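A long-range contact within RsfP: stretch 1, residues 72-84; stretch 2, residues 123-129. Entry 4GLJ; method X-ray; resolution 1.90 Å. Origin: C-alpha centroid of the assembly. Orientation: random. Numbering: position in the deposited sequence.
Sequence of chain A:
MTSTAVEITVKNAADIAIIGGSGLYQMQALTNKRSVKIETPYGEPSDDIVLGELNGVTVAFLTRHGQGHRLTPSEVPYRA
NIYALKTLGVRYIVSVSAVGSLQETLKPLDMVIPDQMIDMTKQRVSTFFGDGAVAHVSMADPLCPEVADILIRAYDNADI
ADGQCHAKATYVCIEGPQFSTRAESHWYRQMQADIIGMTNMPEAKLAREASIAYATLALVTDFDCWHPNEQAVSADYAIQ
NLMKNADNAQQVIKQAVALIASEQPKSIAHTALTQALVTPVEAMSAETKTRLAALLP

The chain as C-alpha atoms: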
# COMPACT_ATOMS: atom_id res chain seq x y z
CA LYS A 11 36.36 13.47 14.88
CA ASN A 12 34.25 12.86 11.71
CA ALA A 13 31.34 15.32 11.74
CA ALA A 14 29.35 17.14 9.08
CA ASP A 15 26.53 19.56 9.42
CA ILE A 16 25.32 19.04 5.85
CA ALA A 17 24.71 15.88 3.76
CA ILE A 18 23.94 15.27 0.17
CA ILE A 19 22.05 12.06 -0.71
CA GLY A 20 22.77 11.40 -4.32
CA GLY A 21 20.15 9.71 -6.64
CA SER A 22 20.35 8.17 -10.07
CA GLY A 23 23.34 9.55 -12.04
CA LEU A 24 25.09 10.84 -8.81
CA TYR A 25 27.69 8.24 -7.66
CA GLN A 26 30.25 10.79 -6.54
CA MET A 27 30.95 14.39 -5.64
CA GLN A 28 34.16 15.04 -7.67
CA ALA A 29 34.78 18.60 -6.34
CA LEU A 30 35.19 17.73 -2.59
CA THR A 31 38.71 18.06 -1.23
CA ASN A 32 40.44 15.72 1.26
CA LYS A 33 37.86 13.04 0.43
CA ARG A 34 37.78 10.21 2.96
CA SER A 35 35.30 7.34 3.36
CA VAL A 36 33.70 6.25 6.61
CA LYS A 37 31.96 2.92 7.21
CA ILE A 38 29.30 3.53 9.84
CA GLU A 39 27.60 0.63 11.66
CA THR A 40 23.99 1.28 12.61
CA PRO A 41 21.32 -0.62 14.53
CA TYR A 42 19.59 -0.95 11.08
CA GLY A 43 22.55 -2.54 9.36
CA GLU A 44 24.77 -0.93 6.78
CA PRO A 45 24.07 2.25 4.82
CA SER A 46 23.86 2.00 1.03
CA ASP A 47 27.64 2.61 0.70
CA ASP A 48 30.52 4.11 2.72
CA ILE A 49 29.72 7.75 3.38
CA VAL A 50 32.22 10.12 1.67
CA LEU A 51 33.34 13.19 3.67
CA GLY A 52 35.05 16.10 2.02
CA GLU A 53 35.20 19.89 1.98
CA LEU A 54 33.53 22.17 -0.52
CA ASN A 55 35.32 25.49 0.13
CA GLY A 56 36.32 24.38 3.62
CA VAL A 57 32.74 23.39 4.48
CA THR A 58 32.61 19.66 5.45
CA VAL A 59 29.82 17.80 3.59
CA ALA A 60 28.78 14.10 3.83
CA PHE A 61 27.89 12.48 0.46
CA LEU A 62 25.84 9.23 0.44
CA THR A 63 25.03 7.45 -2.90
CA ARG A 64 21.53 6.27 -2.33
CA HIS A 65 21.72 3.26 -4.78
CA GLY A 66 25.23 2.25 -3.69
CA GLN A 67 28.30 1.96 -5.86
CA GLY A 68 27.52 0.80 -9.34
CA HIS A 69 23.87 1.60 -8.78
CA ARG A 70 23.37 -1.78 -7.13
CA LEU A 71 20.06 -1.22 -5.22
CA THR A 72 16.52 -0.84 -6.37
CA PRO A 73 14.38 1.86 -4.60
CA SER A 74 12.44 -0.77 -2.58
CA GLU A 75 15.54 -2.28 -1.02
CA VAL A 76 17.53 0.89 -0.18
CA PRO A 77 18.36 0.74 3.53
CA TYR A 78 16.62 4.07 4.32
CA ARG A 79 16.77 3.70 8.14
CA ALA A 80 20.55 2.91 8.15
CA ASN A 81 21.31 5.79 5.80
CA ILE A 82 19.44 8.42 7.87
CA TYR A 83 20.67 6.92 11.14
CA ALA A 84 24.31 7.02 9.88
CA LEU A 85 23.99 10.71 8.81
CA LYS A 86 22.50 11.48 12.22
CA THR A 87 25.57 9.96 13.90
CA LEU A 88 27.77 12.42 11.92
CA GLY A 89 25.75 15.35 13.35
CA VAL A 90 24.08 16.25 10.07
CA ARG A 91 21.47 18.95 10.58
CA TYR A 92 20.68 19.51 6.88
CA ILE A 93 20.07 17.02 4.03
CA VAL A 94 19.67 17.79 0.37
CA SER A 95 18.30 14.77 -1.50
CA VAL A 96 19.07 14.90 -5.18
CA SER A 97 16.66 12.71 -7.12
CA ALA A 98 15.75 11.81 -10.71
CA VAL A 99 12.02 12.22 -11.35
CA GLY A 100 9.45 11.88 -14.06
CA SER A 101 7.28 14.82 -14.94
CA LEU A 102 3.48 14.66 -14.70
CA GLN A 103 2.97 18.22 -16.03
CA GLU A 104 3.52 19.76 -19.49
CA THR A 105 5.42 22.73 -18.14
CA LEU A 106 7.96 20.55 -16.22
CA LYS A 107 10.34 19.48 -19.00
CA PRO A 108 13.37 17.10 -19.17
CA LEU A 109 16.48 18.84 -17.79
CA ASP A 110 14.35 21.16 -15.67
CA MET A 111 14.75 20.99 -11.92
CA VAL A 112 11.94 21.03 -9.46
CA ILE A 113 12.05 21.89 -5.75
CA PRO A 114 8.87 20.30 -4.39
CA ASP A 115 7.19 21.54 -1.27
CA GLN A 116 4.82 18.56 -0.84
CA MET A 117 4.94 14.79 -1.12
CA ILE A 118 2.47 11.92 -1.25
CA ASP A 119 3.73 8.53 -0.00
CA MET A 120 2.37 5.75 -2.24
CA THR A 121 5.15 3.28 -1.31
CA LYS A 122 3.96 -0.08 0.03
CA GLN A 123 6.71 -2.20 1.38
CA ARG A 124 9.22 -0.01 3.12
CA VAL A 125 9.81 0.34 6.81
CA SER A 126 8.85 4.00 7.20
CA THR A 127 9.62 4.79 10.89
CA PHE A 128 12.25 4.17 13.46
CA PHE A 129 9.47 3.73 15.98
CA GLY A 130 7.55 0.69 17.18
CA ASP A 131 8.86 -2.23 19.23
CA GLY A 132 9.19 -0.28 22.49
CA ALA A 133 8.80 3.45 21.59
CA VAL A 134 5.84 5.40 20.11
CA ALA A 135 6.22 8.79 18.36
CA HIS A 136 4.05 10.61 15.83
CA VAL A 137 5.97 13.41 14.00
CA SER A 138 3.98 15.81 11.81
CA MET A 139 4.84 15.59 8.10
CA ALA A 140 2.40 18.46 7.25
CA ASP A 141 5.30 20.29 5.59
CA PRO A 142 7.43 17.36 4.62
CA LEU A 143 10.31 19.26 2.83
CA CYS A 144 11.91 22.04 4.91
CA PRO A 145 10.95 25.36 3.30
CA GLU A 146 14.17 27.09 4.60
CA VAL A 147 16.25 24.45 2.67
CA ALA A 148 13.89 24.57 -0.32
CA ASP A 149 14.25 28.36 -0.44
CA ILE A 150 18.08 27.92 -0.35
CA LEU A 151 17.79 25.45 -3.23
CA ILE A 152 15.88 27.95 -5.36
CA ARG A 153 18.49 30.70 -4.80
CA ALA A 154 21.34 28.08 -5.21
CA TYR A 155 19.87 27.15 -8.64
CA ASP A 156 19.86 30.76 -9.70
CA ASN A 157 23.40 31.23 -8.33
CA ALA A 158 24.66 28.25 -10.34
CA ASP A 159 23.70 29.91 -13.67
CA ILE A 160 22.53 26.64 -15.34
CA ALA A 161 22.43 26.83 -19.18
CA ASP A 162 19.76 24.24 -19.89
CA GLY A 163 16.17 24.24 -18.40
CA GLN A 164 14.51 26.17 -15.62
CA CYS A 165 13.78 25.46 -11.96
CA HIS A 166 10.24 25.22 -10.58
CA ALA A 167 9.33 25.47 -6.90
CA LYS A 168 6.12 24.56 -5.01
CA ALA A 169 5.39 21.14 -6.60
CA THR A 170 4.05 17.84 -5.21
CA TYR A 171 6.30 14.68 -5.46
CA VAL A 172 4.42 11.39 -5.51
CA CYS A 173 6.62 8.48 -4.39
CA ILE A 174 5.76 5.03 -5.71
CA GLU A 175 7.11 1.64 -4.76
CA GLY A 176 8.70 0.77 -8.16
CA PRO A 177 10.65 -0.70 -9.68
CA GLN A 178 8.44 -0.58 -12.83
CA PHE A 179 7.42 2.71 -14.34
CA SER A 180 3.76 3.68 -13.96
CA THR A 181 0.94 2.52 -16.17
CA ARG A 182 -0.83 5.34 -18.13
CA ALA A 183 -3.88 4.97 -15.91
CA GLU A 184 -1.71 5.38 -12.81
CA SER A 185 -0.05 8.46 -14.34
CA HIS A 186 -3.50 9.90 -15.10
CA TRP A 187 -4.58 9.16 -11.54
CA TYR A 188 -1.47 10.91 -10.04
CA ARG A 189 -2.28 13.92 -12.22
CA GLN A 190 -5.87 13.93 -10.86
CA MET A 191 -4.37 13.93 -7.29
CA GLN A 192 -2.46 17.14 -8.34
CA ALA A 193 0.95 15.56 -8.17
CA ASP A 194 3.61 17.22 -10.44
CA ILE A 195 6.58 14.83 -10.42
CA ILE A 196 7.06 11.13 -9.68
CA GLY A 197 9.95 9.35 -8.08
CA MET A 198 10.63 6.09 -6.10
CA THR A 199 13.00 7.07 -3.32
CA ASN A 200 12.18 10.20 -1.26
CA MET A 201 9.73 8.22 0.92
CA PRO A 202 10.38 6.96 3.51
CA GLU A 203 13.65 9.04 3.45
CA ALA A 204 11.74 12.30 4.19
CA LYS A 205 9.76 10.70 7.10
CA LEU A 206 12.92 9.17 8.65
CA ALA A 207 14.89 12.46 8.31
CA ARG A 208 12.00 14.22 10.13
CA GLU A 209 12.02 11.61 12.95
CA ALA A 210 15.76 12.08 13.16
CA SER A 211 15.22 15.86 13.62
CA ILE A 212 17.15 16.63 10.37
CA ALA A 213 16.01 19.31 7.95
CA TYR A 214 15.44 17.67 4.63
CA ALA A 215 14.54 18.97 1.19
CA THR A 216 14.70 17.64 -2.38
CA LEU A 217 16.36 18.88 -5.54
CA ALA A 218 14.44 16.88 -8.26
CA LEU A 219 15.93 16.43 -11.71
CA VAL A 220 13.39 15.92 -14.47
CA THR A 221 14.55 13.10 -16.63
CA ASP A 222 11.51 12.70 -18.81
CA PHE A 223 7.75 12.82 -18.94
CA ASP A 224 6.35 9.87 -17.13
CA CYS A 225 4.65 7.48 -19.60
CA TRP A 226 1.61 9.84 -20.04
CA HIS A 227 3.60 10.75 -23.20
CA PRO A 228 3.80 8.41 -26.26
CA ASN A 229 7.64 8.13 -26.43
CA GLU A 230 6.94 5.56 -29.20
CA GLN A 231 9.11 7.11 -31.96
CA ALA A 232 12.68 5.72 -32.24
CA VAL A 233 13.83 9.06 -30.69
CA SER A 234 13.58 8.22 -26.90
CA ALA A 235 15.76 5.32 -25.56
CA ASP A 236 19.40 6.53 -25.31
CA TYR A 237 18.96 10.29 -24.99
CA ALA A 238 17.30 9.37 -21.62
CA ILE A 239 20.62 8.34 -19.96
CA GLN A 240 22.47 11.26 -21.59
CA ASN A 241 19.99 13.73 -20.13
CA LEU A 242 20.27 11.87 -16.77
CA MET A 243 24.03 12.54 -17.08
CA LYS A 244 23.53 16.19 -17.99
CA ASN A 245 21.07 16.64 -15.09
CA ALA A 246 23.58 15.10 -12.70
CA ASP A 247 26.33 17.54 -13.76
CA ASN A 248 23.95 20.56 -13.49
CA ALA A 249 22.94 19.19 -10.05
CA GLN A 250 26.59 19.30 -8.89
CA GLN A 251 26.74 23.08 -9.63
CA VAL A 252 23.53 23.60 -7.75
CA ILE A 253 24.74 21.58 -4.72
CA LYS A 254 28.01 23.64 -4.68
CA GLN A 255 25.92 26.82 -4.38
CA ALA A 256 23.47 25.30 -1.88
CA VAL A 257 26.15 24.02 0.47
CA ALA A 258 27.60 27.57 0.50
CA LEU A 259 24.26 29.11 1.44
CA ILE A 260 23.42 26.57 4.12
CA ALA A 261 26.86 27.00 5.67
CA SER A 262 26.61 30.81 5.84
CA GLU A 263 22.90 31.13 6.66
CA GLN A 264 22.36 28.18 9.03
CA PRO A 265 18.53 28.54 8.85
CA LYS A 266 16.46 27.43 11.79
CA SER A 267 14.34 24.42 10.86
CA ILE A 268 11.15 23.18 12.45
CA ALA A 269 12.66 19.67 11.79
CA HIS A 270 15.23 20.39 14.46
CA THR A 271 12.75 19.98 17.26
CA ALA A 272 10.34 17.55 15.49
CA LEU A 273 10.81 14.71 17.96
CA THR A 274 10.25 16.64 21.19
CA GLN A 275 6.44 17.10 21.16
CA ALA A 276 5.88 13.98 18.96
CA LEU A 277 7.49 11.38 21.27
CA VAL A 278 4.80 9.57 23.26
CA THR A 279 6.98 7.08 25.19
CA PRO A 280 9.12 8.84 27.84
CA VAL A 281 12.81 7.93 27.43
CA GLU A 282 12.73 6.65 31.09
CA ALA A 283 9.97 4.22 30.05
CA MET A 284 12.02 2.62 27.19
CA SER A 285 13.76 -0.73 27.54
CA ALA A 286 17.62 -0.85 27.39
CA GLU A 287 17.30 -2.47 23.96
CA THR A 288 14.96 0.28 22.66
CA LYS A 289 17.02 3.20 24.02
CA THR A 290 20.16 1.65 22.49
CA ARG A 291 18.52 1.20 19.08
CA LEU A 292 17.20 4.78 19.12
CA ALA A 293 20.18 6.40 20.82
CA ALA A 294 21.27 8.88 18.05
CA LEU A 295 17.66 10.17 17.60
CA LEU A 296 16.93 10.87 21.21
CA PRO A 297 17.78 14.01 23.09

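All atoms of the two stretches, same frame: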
# COMPACT_ATOMS: atom_id res chain seq x y z
N THR A 72 17.78 -1.35 -5.90
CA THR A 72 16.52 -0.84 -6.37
C THR A 72 15.93 0.06 -5.24
O THR A 72 16.30 -0.13 -4.06
CB THR A 72 15.48 -1.96 -6.61
OG1 THR A 72 15.15 -2.69 -5.39
CG2 THR A 72 15.95 -3.04 -7.64
N PRO A 73 15.03 0.97 -5.60
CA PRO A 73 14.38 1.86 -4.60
C PRO A 73 13.79 1.11 -3.44
O PRO A 73 13.99 1.55 -2.33
CB PRO A 73 13.28 2.54 -5.43
CG PRO A 73 13.93 2.70 -6.73
CD PRO A 73 14.64 1.38 -6.96
N SER A 74 13.10 -0.05 -3.65
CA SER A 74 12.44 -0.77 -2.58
C SER A 74 13.45 -1.33 -1.58
O SER A 74 13.08 -1.53 -0.46
CB SER A 74 11.61 -2.01 -3.11
OG SER A 74 10.64 -1.59 -4.06
N GLU A 75 14.71 -1.59 -1.96
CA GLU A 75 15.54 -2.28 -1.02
C GLU A 75 16.62 -1.32 -0.43
O GLU A 75 17.52 -1.74 0.30
CB GLU A 75 16.18 -3.54 -1.66
CG GLU A 75 17.17 -3.09 -2.72
CD GLU A 75 17.71 -4.30 -3.54
OE1 GLU A 75 17.62 -5.47 -3.06
OE2 GLU A 75 18.26 -4.06 -4.62
N VAL A 76 16.55 -0.04 -0.75
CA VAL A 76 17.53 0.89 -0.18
C VAL A 76 17.42 0.84 1.36
O VAL A 76 16.27 0.90 1.88
CB VAL A 76 17.26 2.27 -0.73
CG1 VAL A 76 18.05 3.36 0.06
CG2 VAL A 76 17.67 2.32 -2.22
N PRO A 77 18.55 0.80 2.10
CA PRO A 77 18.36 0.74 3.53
C PRO A 77 18.13 2.18 4.08
O PRO A 77 19.05 2.81 4.72
CB PRO A 77 19.72 0.16 4.02
CG PRO A 77 20.73 0.81 3.06
CD PRO A 77 20.00 0.87 1.74
N TYR A 78 16.90 2.66 3.95
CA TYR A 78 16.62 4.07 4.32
C TYR A 78 16.91 4.35 5.80
O TYR A 78 17.43 5.42 6.08
CB TYR A 78 15.12 4.37 4.04
CG TYR A 78 14.84 4.38 2.56
CD1 TYR A 78 15.15 5.47 1.79
CD2 TYR A 78 14.30 3.23 1.95
CE1 TYR A 78 14.92 5.44 0.42
CE2 TYR A 78 14.08 3.20 0.57
CZ TYR A 78 14.45 4.25 -0.16
OH TYR A 78 14.23 4.26 -1.50
N ARG A 79 16.53 3.48 6.73
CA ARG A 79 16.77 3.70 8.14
C ARG A 79 18.25 3.74 8.51
O ARG A 79 18.65 4.65 9.15
CB ARG A 79 16.04 2.66 8.99
CG ARG A 79 14.55 2.88 9.20
CD ARG A 79 13.92 1.75 9.98
NE ARG A 79 14.19 0.48 9.36
CZ ARG A 79 14.03 -0.70 9.91
NH1 ARG A 79 13.58 -0.85 11.12
NH2 ARG A 79 14.34 -1.75 9.20
N ALA A 80 19.06 2.79 8.04
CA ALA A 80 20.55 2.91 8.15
C ALA A 80 21.16 4.16 7.60
O ALA A 80 22.03 4.74 8.24
CB ALA A 80 21.25 1.64 7.62
N ASN A 81 20.73 4.60 6.43
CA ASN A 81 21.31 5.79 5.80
C ASN A 81 21.05 7.05 6.65
O ASN A 81 21.97 7.84 6.89
CB ASN A 81 20.67 6.01 4.42
CG ASN A 81 21.13 4.97 3.38
OD1 ASN A 81 22.13 4.25 3.64
ND2 ASN A 81 20.47 4.93 2.20
N ILE A 82 19.82 7.19 7.13
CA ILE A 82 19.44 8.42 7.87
C ILE A 82 20.07 8.28 9.21
O ILE A 82 20.60 9.25 9.72
CB ILE A 82 17.86 8.52 7.93
CG1 ILE A 82 17.28 8.90 6.55
CG2 ILE A 82 17.44 9.58 8.95
CD1 ILE A 82 17.86 10.15 5.88
N TYR A 83 20.08 7.07 9.82
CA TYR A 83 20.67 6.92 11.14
C TYR A 83 22.19 7.28 11.07
O TYR A 83 22.76 8.00 11.93
CB TYR A 83 20.53 5.50 11.68
CG TYR A 83 20.84 5.38 13.18
CD1 TYR A 83 19.82 5.48 14.13
CD2 TYR A 83 22.15 5.18 13.66
CE1 TYR A 83 20.10 5.37 15.51
CE2 TYR A 83 22.44 5.07 15.03
CZ TYR A 83 21.39 5.18 15.95
OH TYR A 83 21.64 5.12 17.30
N ALA A 84 22.86 6.74 10.06
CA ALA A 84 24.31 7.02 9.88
C ALA A 84 24.60 8.55 9.76
O ALA A 84 25.54 9.05 10.35
CB ALA A 84 24.81 6.26 8.67
N GLN A 123 5.97 -1.15 0.70
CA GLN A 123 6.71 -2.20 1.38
C GLN A 123 7.95 -1.76 2.12
O GLN A 123 8.83 -2.55 2.38
CB GLN A 123 7.06 -3.28 0.35
CG GLN A 123 5.79 -4.01 -0.08
CD GLN A 123 5.90 -4.74 -1.42
OE1 GLN A 123 7.02 -5.11 -1.87
NE2 GLN A 123 4.71 -5.03 -2.03
N ARG A 124 8.03 -0.52 2.51
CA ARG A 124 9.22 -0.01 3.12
C ARG A 124 9.01 0.28 4.58
O ARG A 124 7.96 0.70 4.94
CB ARG A 124 9.68 1.22 2.37
CG ARG A 124 10.04 0.91 0.95
CD ARG A 124 10.05 2.14 0.14
NE ARG A 124 10.06 1.88 -1.27
CZ ARG A 124 10.49 2.74 -2.16
NH1 ARG A 124 10.96 3.88 -1.76
NH2 ARG A 124 10.45 2.44 -3.42
N VAL A 125 10.00 0.03 5.43
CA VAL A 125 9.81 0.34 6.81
C VAL A 125 9.90 1.87 6.86
O VAL A 125 10.91 2.42 6.45
CB VAL A 125 10.89 -0.29 7.70
CG1 VAL A 125 10.65 0.12 9.19
CG2 VAL A 125 10.83 -1.77 7.48
N SER A 126 8.88 2.55 7.41
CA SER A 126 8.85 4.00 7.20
C SER A 126 8.92 4.81 8.53
O SER A 126 8.60 6.00 8.57
CB SER A 126 7.59 4.37 6.38
OG SER A 126 6.46 3.84 7.11
N THR A 127 9.43 4.16 9.57
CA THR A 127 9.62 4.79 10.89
C THR A 127 10.71 4.06 11.62
O THR A 127 11.01 2.87 11.38
CB THR A 127 8.30 4.76 11.72
OG1 THR A 127 8.49 5.40 12.98
CG2 THR A 127 7.84 3.32 11.99
N PHE A 128 11.30 4.76 12.57
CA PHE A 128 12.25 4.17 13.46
C PHE A 128 11.52 3.69 14.68
O PHE A 128 12.11 3.03 15.51
CB PHE A 128 13.22 5.23 13.98
CG PHE A 128 14.20 5.69 12.97
CD1 PHE A 128 15.28 4.87 12.58
CD2 PHE A 128 14.15 7.00 12.49
CE1 PHE A 128 16.23 5.33 11.67
CE2 PHE A 128 15.12 7.44 11.58
CZ PHE A 128 16.17 6.63 11.19
N PHE A 129 10.22 4.04 14.78
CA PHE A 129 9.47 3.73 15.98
C PHE A 129 8.73 2.41 15.96
O PHE A 129 8.70 1.74 14.94
CB PHE A 129 8.58 4.96 16.34
CG PHE A 129 9.46 6.14 16.75
CD1 PHE A 129 9.91 7.09 15.81
CD2 PHE A 129 9.98 6.20 18.04
CE1 PHE A 129 10.78 8.13 16.21
CE2 PHE A 129 10.83 7.21 18.45
CZ PHE A 129 11.29 8.15 17.50
O HOH W 1 11.12 -3.27 0.53

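The contact sets a 3-10 segment and the start of a helix against an irregular segment with no regular helix or strand. Stretch 1 opens with a 3-10 segment at 73-75, turns through Val76 and Pro77, which holds the N-cap position, and enters a helix at Tyr78. Stretch 2 passes alongside, with Arg124 nearest the 3-10 segment (Ser74 CA to Arg124 CA, 6.6 Å) and Phe128 nearest the first helical turn (Arg79 CA to Phe128 CA, 7.0 Å). Together they bury 503 Å², and no direct hydrogen bond crosses between them, so packing and shape carry most of the contact.

The one polar link comes through solvent. Water 1 donates to Ser74 O at 2.8 Å and to Gln123 O at 3.0 Å, joining two backbone carbonyls that could not bond to each other, since both are acceptors.

The planar end of Arg124 packs on the 3-10 segment. One face of its guanidinium lies over the backbone at Pro73 C and Ser74 N, with Arg124 NH2 3.6 Å from Ser74 N and 3.5 Å from Pro73 CB. All three of its nitrogens are hydrogen-bonded elsewhere in the structure, so the flat group can pack here with its polar needs already met. Tyr78 OH comes within 3.3 Å of Arg124 NH1, but the angle is too poor for a hydrogen bond. The hydroxyl instead donates to Pro73 O at 2.8 Å, tying the first residue of the helix back to the 3-10 segment inside stretch 1.

Arg79 offers a second guanidinium face, this time to an aliphatic partner: Val125 CG1 sits over it, 3.6 Å from Arg79 CZ. Farther back along the same side chain, Arg79 CD lies 3.4 Å from Thr127 O, a van der Waals approach of a methylene to a carbonyl. Thr127 turns its own CB away from stretch 1, and its OG1 accepts from Phe129 N at 2.8 Å, a local bond within the loop.

Phe128 supplies the aromatic part. Its CA-to-CB bond points sideways, yet the ring reaches the helix and meets it edge-on. Phe128 CE1 lies 3.6 Å from Arg79 O and 3.8 Å from Arg79 CB, while Phe128 CZ is 3.9 Å from Ile82 CG2; Tyr83 CB follows at 4.3 Å from Phe128 CE1. The carbonyl at this edge is already used by the helix, where Tyr83 N donates to Arg79 O at 2.9 Å. The rule to read here is specific: Arg124 is hydrogen-bonded elsewhere, Tyr78 OH and Arg79 O are bonded within stretch 1, and flat and apolar surfaces meet without a direct hydrogen bond across the contact.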